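Local coordinates for N-acetyltransferase domain-containing protein (Xanthomonas campestris pv. campestris, PDB 2OZH) that probably transfers acyl groups, most likely acetyl from acetyl-CoA, as a member of the GNAT family of N-acetyltransferases, at the interface of chains A and B. Numbering follows the deposited sequence. Chains: chain A/B, Hypothetical protein XCC2953.

The interface of chains A and B. Residues chain A 108-110, 114; chain B 105, 130-132.
A:Leu108 and B:Met132, a selenomethionine, pair antiparallel through a reciprocal couple of backbone hydrogen bonds, A:Leu108 N to B:Met132 O and B:Met132 N to A:Leu108 O, each 3.0 Å long. The second is nearly straight, 171° at its hydrogen. Two residues further along, A:Thr110 N donates to B:Ser130 O at 2.8 Å, which extends the pairing past the end of strand 105-109, to the last residue of the 3-10 helix 128-130 that precedes strand 131-135.

On one side of this ribbon the side chains of A:Leu108 and B:Met132 run alongside each other in the same direction, methyl CD1 of the leucine lying 3.8 Å from CB of the selenomethionine. B:Met132 has CG anti to its own carbonyl carbon (chi1 -52°) and an extended second torsion, which bring the selenium to the first residue of helix 114-118; the bend at the last torsion (77°) then turns methyl CE toward the carbonyl oxygen of A:His114. There SE lies 3.7 Å from A:His114 CA. Methyl CG2 of A:Thr110 touches both groups from one corner: it meets SE at 3.9 Å and sits over the centre of the A:His114 imidazole, 3.8 Å above its plane, an intrachain packing that backs the selenium contact.

A:Ala109 points to the opposite side, its CB touching methyl CD2 of B:Leu131 at 4.0 Å and, from another direction, the guanidinium NH2 of B:Arg105 at 3.7 Å.

Together with its two-fold twin, the patch joins strands of both subunits edge to edge across the deposited dimer, combining backbone pairing with apolar packing, and may stabilise a dimer in solution if this assembly is the functional form.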
loop_
_atom_site.group_PDB
_atom_site.type_symbol
_atom_site.label_atom_id
_atom_site.label_comp_id
_atom_site.label_asym_id
_atom_site.label_seq_id
_atom_site.Cartn_x
_atom_site.Cartn_y
_atom_site.Cartn_z
ATOM N N LEU A 108 2.673 1.986 -8.309
ATOM C CA LEU A 108 2.538 3.445 -8.360
ATOM C C LEU A 108 1.504 3.794 -9.432
ATOM O O LEU A 108 1.156 2.954 -10.250
ATOM C CB LEU A 108 3.872 4.107 -8.655
ATOM C CG LEU A 108 4.551 3.832 -9.986
ATOM C CD1 LEU A 108 3.915 4.666 -11.118
ATOM C CD2 LEU A 108 6.051 4.134 -9.865
ATOM N N ALA A 109 1.035 5.043 -9.395
ATOM C CA ALA A 109 0.219 5.614 -10.479
ATOM C C ALA A 109 0.849 6.913 -10.941
ATOM O O ALA A 109 1.227 7.712 -10.084
ATOM C CB ALA A 109 -1.160 5.878 -9.983
ATOM N N THR A 110 0.927 7.111 -12.257
ATOM C CA THR A 110 1.549 8.302 -12.843
ATOM C C THR A 110 0.729 8.776 -14.032
ATOM O O THR A 110 0.392 7.991 -14.887
ATOM C CB THR A 110 3.042 8.046 -13.257
ATOM O OG1 THR A 110 3.599 9.251 -13.825
ATOM C CG2 THR A 110 3.184 6.920 -14.238
ATOM N N HIS A 114 5.654 7.964 -17.175
ATOM C CA HIS A 114 5.860 6.526 -17.403
ATOM C C HIS A 114 7.262 6.146 -17.834
ATOM O O HIS A 114 7.789 5.102 -17.444
ATOM C CB HIS A 114 4.921 6.018 -18.477
ATOM C CG HIS A 114 3.480 6.226 -18.167
ATOM N ND1 HIS A 114 2.867 7.459 -18.279
ATOM C CD2 HIS A 114 2.530 5.367 -17.740
ATOM C CE1 HIS A 114 1.595 7.345 -17.941
ATOM N NE2 HIS A 114 1.364 6.082 -17.621
ATOM N N ARG B 105 -7.813 6.250 -2.141
ATOM C CA ARG B 105 -7.711 5.034 -2.942
ATOM C C ARG B 105 -7.573 3.810 -2.064
ATOM O O ARG B 105 -6.715 3.780 -1.161
ATOM C CB ARG B 105 -6.500 5.098 -3.868
ATOM C CG ARG B 105 -6.584 4.051 -4.999
ATOM C CD ARG B 105 -5.313 3.912 -5.774
ATOM N NE ARG B 105 -4.782 5.143 -6.341
ATOM C CZ ARG B 105 -4.707 5.466 -7.631
ATOM N NH1 ARG B 105 -5.206 4.728 -8.627
ATOM N NH2 ARG B 105 -4.087 6.584 -7.906
ATOM N N SER B 130 -2.340 4.778 -16.194
ATOM C CA SER B 130 -1.481 5.399 -15.206
ATOM C C SER B 130 -0.734 4.416 -14.318
ATOM O O SER B 130 0.223 4.781 -13.625
ATOM C CB SER B 130 -2.290 6.310 -14.276
ATOM O OG SER B 130 -3.172 5.582 -13.407
ATOM N N LEU B 131 -1.210 3.179 -14.265
ATOM C CA LEU B 131 -0.707 2.237 -13.282
ATOM C C LEU B 131 0.588 1.579 -13.738
ATOM O O LEU B 131 0.747 1.161 -14.895
ATOM C CB LEU B 131 -1.770 1.180 -13.033
ATOM C CG LEU B 131 -3.114 1.754 -12.590
ATOM C CD1 LEU B 131 -4.094 0.609 -12.285
ATOM C CD2 LEU B 131 -2.985 2.669 -11.389
HETATM N N MSE B 132 1.539 1.451 -12.816
HETATM C CA MSE B 132 2.775 0.730 -13.082
HETATM C C MSE B 132 3.164 -0.058 -11.868
HETATM O O MSE B 132 2.724 0.217 -10.748
HETATM C CB MSE B 132 3.895 1.679 -13.417
HETATM C CG MSE B 132 3.559 2.661 -14.500
HETATM SE SE MSE B 132 5.119 3.657 -15.111
HETATM C CE MSE B 132 5.907 2.358 -16.167
#